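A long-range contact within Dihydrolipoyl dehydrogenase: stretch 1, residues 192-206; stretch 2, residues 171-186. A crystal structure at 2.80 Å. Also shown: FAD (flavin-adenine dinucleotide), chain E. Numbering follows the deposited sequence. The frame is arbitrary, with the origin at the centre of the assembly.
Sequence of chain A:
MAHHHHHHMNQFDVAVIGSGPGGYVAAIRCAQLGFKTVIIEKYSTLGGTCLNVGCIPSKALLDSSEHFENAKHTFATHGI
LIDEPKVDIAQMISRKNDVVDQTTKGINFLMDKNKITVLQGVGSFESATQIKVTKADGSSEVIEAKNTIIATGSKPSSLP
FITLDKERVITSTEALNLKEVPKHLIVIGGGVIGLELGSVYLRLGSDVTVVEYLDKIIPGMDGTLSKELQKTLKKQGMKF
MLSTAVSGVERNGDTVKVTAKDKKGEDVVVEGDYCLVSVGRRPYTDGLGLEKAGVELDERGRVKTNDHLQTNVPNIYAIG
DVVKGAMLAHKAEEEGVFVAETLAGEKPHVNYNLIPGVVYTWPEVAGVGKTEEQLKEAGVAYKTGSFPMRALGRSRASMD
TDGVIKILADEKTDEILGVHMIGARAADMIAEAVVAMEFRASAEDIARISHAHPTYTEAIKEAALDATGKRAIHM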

# COMPACT_ATOMS: atom_id res chain seq x y z
N VAL A 192 19.02 -2.56 -10.80
CA VAL A 192 17.71 -1.98 -10.49
C VAL A 192 17.75 -0.46 -10.61
O VAL A 192 16.78 0.17 -11.06
CB VAL A 192 17.24 -2.45 -9.11
CG1 VAL A 192 15.92 -1.82 -8.75
CG2 VAL A 192 17.05 -3.95 -9.14
N ILE A 193 18.87 0.14 -10.21
CA ILE A 193 19.03 1.59 -10.25
C ILE A 193 18.79 2.11 -11.66
O ILE A 193 18.13 3.14 -11.87
CB ILE A 193 20.42 1.96 -9.74
CG1 ILE A 193 20.58 1.55 -8.27
CG2 ILE A 193 20.65 3.44 -9.92
CD1 ILE A 193 22.00 1.70 -7.75
N GLY A 194 19.35 1.43 -12.66
CA GLY A 194 19.16 1.88 -14.03
C GLY A 194 17.70 1.89 -14.45
O GLY A 194 17.24 2.85 -15.06
N LEU A 195 16.95 0.84 -14.10
CA LEU A 195 15.53 0.80 -14.44
C LEU A 195 14.74 1.88 -13.70
O LEU A 195 13.81 2.46 -14.27
CB LEU A 195 14.95 -0.57 -14.12
CG LEU A 195 15.46 -1.79 -14.88
CD1 LEU A 195 14.80 -3.06 -14.37
CD2 LEU A 195 15.20 -1.61 -16.37
N GLU A 196 15.10 2.17 -12.45
CA GLU A 196 14.37 3.20 -11.71
C GLU A 196 14.63 4.58 -12.29
O GLU A 196 13.69 5.32 -12.61
CB GLU A 196 14.75 3.15 -10.23
CG GLU A 196 14.07 2.05 -9.43
CD GLU A 196 14.52 2.03 -7.98
OE1 GLU A 196 15.25 2.96 -7.56
OE2 GLU A 196 14.15 1.07 -7.25
N LEU A 197 15.91 4.95 -12.46
CA LEU A 197 16.24 6.26 -13.01
C LEU A 197 15.85 6.36 -14.47
O LEU A 197 15.53 7.46 -14.95
CB LEU A 197 17.73 6.55 -12.83
CG LEU A 197 18.12 6.67 -11.36
CD1 LEU A 197 19.58 7.04 -11.21
CD2 LEU A 197 17.24 7.67 -10.64
N GLY A 198 15.88 5.25 -15.20
CA GLY A 198 15.35 5.27 -16.56
C GLY A 198 13.87 5.59 -16.57
O GLY A 198 13.40 6.35 -17.43
N SER A 199 13.11 5.03 -15.62
CA SER A 199 11.69 5.36 -15.54
C SER A 199 11.48 6.84 -15.25
O SER A 199 10.56 7.46 -15.80
CB SER A 199 11.00 4.52 -14.47
OG SER A 199 11.12 3.14 -14.73
N VAL A 200 12.31 7.42 -14.38
CA VAL A 200 12.19 8.84 -14.07
C VAL A 200 12.24 9.67 -15.34
O VAL A 200 11.31 10.43 -15.66
CB VAL A 200 13.29 9.27 -13.08
CG1 VAL A 200 13.39 10.78 -13.02
CG2 VAL A 200 13.02 8.69 -11.70
N TYR A 201 13.30 9.49 -16.13
CA TYR A 201 13.49 10.37 -17.27
C TYR A 201 12.65 9.95 -18.47
O TYR A 201 12.28 10.80 -19.28
CB TYR A 201 14.98 10.44 -17.62
CG TYR A 201 15.78 11.15 -16.54
CD1 TYR A 201 16.62 10.44 -15.67
CD2 TYR A 201 15.68 12.51 -16.36
CE1 TYR A 201 17.33 11.08 -14.67
CE2 TYR A 201 16.39 13.17 -15.36
CZ TYR A 201 17.21 12.44 -14.53
OH TYR A 201 17.92 13.09 -13.55
N LEU A 202 12.30 8.66 -18.58
CA LEU A 202 11.33 8.26 -19.60
C LEU A 202 10.04 9.05 -19.43
O LEU A 202 9.49 9.58 -20.40
CB LEU A 202 11.05 6.76 -19.50
CG LEU A 202 9.99 6.24 -20.48
CD1 LEU A 202 10.54 6.11 -21.88
CD2 LEU A 202 9.45 4.91 -20.01
N ARG A 203 9.56 9.15 -18.20
CA ARG A 203 8.35 9.92 -17.93
C ARG A 203 8.54 11.39 -18.28
O ARG A 203 7.61 12.03 -18.80
CB ARG A 203 7.97 9.77 -16.45
CG ARG A 203 7.79 8.33 -15.98
CD ARG A 203 7.72 8.25 -14.47
NE ARG A 203 7.62 6.88 -13.97
CZ ARG A 203 7.71 6.53 -12.68
NH1 ARG A 203 7.90 7.47 -11.75
NH2 ARG A 203 7.58 5.27 -12.31
N LEU A 204 9.73 11.94 -18.03
CA LEU A 204 9.99 13.36 -18.26
C LEU A 204 10.26 13.72 -19.72
O LEU A 204 10.59 14.87 -20.01
CB LEU A 204 11.16 13.83 -17.41
CG LEU A 204 11.04 13.75 -15.89
CD1 LEU A 204 12.23 14.47 -15.25
CD2 LEU A 204 9.72 14.33 -15.38
N GLY A 205 10.15 12.77 -20.65
CA GLY A 205 10.29 13.05 -22.06
C GLY A 205 11.48 12.39 -22.74
O GLY A 205 11.57 12.45 -23.97
N SER A 206 12.40 11.79 -21.99
CA SER A 206 13.58 11.19 -22.59
C SER A 206 13.23 9.93 -23.36
O SER A 206 12.26 9.23 -23.05
CB SER A 206 14.63 10.83 -21.53
OG SER A 206 15.18 11.98 -20.91
PA FAD E . 26.09 2.55 2.99
O1A FAD E . 24.73 3.13 2.92
O2A FAD E . 26.53 2.14 1.58
O5B FAD E . 27.11 3.68 3.47
C5B FAD E . 28.11 3.32 4.43
C4B FAD E . 28.82 4.58 4.87
O4B FAD E . 30.15 4.26 5.31
C3B FAD E . 28.97 5.67 3.80
O3B FAD E . 28.24 6.82 4.21
C2B FAD E . 30.48 5.98 3.78
O2B FAD E . 30.75 7.37 3.66
C1B FAD E . 30.94 5.41 5.12
N9A FAD E . 32.33 5.00 5.18
C8A FAD E . 32.95 4.09 4.35
N7A FAD E . 34.20 3.86 4.67
C5A FAD E . 34.42 4.67 5.77
C6A FAD E . 35.55 4.88 6.58
N6A FAD E . 36.71 4.23 6.43
N1A FAD E . 35.44 5.77 7.59
C2A FAD E . 34.27 6.39 7.77
N3A FAD E . 33.14 6.27 7.08
C4A FAD E . 33.28 5.38 6.08
N1 FAD E . 18.26 -0.15 -1.24
C2 FAD E . 17.00 -0.43 -0.85
O2 FAD E . 16.77 -1.23 0.06
N3 FAD E . 15.93 0.20 -1.47
C4 FAD E . 16.02 1.13 -2.49
O4 FAD E . 15.01 1.64 -2.97
C4X FAD E . 17.37 1.42 -2.90
N5 FAD E . 17.56 2.31 -3.83
C5X FAD E . 18.86 2.63 -4.17
C6 FAD E . 19.08 3.62 -5.12
C7 FAD E . 20.37 4.03 -5.45
C7M FAD E . 20.57 5.11 -6.47
C8 FAD E . 21.47 3.42 -4.81
C8M FAD E . 22.88 3.88 -5.10
C9 FAD E . 21.26 2.42 -3.88
C9A FAD E . 19.97 2.02 -3.55
N10 FAD E . 19.72 1.05 -2.56
C10 FAD E . 18.43 0.73 -2.21
C1' FAD E . 20.83 0.38 -1.86
C2' FAD E . 21.11 1.01 -0.50
O2' FAD E . 21.68 2.31 -0.65
C3' FAD E . 22.03 0.12 0.34
O3' FAD E . 21.60 -1.24 0.24
C4' FAD E . 22.07 0.53 1.81
O4' FAD E . 22.38 1.92 1.87
C5' FAD E . 23.03 -0.29 2.64
O5' FAD E . 23.82 0.67 3.37
P FAD E . 24.94 0.30 4.49
O1P FAD E . 24.61 0.72 5.88
O2P FAD E . 25.42 -1.14 4.43
O3P FAD E . 26.10 1.22 3.88
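Stretch 2, residues 171-186: TSTEALNLKEVPKHLI

The contact is fastened at its far end by a strikingly short hydrogen bond: Ser206 OG donates to Pro182 O at 2.3 Å, tight enough at 2.80 Å resolution to be read with caution. Stretch 1 is helical from Val192 to Arg203, ended by a Schellman motif in which Gly205 takes positive phi, an angle that calls for glycine. Stretch 2 first follows the helix in the same direction, through a short helix, 172-175, a type I turn from Ala175 to Leu178 and a loop, extended from Glu180 to Pro182; it then turns back as a strand from His184, antiparallel to the long helix at 174°, with the axes 9.6 Å apart at closest approach.

The spacing is about one residue per turn: Ile193, Leu197 and Tyr201 on the helix, and Leu204 just beyond it, all point toward stretch 2. Ile193 CG2 meets Ser172 CB at 3.4 Å, while its CD1 lies 3.4 Å from FAD C8. Leu197 packs CD1 on Ala175 CB and CD2 on Leu176 CD2, both at 3.8 Å. Tyr201 does double work: its OH donates to Ala175 O at 2.6 Å, near the ring plane, while Leu178 CD1 covers one face, 4.0 Å from the ring centroid. Pro182 CD approaches Tyr201 CD2 at 3.5 Å. Finally, Leu204 CB rests 3.9 Å from Val181 CG2. Leu185 CD2 lies 4.3 Å from Gly198 CA.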

# COMPACT_ATOMS: atom_id res chain seq x y z
N THR A 171 27.28 7.82 -13.31
CA THR A 171 26.67 6.82 -12.45
C THR A 171 25.38 7.40 -11.86
O THR A 171 25.00 8.54 -12.14
CB THR A 171 27.62 6.40 -11.32
OG1 THR A 171 27.81 7.50 -10.42
CG2 THR A 171 28.96 6.00 -11.87
N SER A 172 24.73 6.61 -11.01
CA SER A 172 23.49 7.07 -10.39
C SER A 172 23.69 8.36 -9.61
O SER A 172 22.77 9.18 -9.53
CB SER A 172 22.92 5.99 -9.47
OG SER A 172 23.81 5.68 -8.41
N THR A 173 24.87 8.55 -9.02
CA THR A 173 25.10 9.74 -8.20
C THR A 173 24.86 11.00 -9.01
O THR A 173 24.10 11.89 -8.59
CB THR A 173 26.52 9.72 -7.64
OG1 THR A 173 26.67 8.62 -6.74
CG2 THR A 173 26.82 11.03 -6.92
N GLU A 174 25.46 11.09 -10.20
CA GLU A 174 25.29 12.29 -11.00
C GLU A 174 23.94 12.28 -11.71
O GLU A 174 23.34 13.35 -11.89
CB GLU A 174 26.44 12.43 -12.01
CG GLU A 174 27.83 12.58 -11.39
CD GLU A 174 28.45 11.25 -10.96
OE1 GLU A 174 28.22 10.23 -11.65
OE2 GLU A 174 29.14 11.21 -9.92
N ALA A 175 23.43 11.09 -12.05
CA ALA A 175 22.14 11.00 -12.71
C ALA A 175 21.03 11.61 -11.87
O ALA A 175 20.03 12.09 -12.41
CB ALA A 175 21.82 9.54 -13.04
N LEU A 176 21.17 11.58 -10.55
CA LEU A 176 20.24 12.23 -9.65
C LEU A 176 20.39 13.74 -9.62
O LEU A 176 19.62 14.40 -8.92
CB LEU A 176 20.42 11.66 -8.24
CG LEU A 176 20.03 10.19 -8.02
CD1 LEU A 176 20.65 9.68 -6.74
CD2 LEU A 176 18.51 10.04 -7.95
N ASN A 177 21.34 14.31 -10.38
CA ASN A 177 21.62 15.74 -10.32
C ASN A 177 21.71 16.36 -11.72
O ASN A 177 22.39 17.37 -11.90
CB ASN A 177 22.91 16.01 -9.54
CG ASN A 177 22.74 15.78 -8.04
OD1 ASN A 177 21.81 16.28 -7.42
ND2 ASN A 177 23.64 14.98 -7.47
N LEU A 178 21.00 15.80 -12.69
CA LEU A 178 21.07 16.31 -14.06
C LEU A 178 20.55 17.74 -14.14
O LEU A 178 19.63 18.14 -13.42
CB LEU A 178 20.25 15.43 -15.01
CG LEU A 178 20.75 14.00 -15.26
CD1 LEU A 178 20.01 13.41 -16.42
CD2 LEU A 178 22.25 13.94 -15.46
N LYS A 179 21.15 18.52 -15.03
CA LYS A 179 20.74 19.90 -15.23
C LYS A 179 19.73 20.04 -16.37
O LYS A 179 19.30 21.16 -16.67
CB LYS A 179 21.97 20.78 -15.48
N GLU A 180 19.32 18.93 -16.98
CA GLU A 180 18.38 18.91 -18.10
C GLU A 180 17.81 17.51 -18.26
O GLU A 180 18.40 16.53 -17.80
CB GLU A 180 19.05 19.37 -19.41
CG GLU A 180 20.19 18.48 -19.87
CD GLU A 180 20.76 18.90 -21.22
OE1 GLU A 180 20.22 19.86 -21.82
OE2 GLU A 180 21.76 18.30 -21.66
N VAL A 181 16.63 17.44 -18.87
CA VAL A 181 16.03 16.15 -19.19
C VAL A 181 16.73 15.60 -20.43
O VAL A 181 16.74 16.27 -21.47
CB VAL A 181 14.52 16.27 -19.44
CG1 VAL A 181 13.98 14.95 -20.00
CG2 VAL A 181 13.79 16.66 -18.15
N PRO A 182 17.35 14.42 -20.35
CA PRO A 182 18.09 13.91 -21.51
C PRO A 182 17.20 13.72 -22.73
O PRO A 182 16.02 13.36 -22.61
CB PRO A 182 18.63 12.56 -21.02
CG PRO A 182 18.66 12.69 -19.54
CD PRO A 182 17.47 13.54 -19.19
N LYS A 183 17.76 13.97 -23.91
CA LYS A 183 17.04 13.64 -25.13
C LYS A 183 17.01 12.13 -25.35
O LYS A 183 15.95 11.56 -25.61
CB LYS A 183 17.67 14.36 -26.32
CG LYS A 183 17.62 15.86 -26.20
CD LYS A 183 18.07 16.57 -27.47
CE LYS A 183 19.55 16.40 -27.74
NZ LYS A 183 20.02 17.40 -28.74
N HIS A 184 18.15 11.47 -25.17
CA HIS A 184 18.22 10.02 -25.28
C HIS A 184 19.16 9.50 -24.21
O HIS A 184 20.38 9.67 -24.31
CB HIS A 184 18.68 9.59 -26.67
CG HIS A 184 18.63 8.11 -26.89
ND1 HIS A 184 19.05 7.52 -28.06
CD2 HIS A 184 18.18 7.10 -26.10
CE1 HIS A 184 18.88 6.21 -27.98
NE2 HIS A 184 18.35 5.93 -26.80
N LEU A 185 18.61 8.86 -23.18
CA LEU A 185 19.40 8.30 -22.09
C LEU A 185 19.67 6.84 -22.38
O LEU A 185 18.74 6.06 -22.60
CB LEU A 185 18.68 8.45 -20.75
CG LEU A 185 19.35 7.78 -19.53
CD1 LEU A 185 20.67 8.47 -19.21
CD2 LEU A 185 18.43 7.78 -18.31
N ILE A 186 20.95 6.46 -22.41
CA ILE A 186 21.36 5.07 -22.55
C ILE A 186 21.69 4.53 -21.17
O ILE A 186 22.39 5.18 -20.39
CB ILE A 186 22.56 4.93 -23.50
CG1 ILE A 186 22.25 5.54 -24.86
CG2 ILE A 186 22.93 3.46 -23.70
CD1 ILE A 186 23.45 5.56 -25.77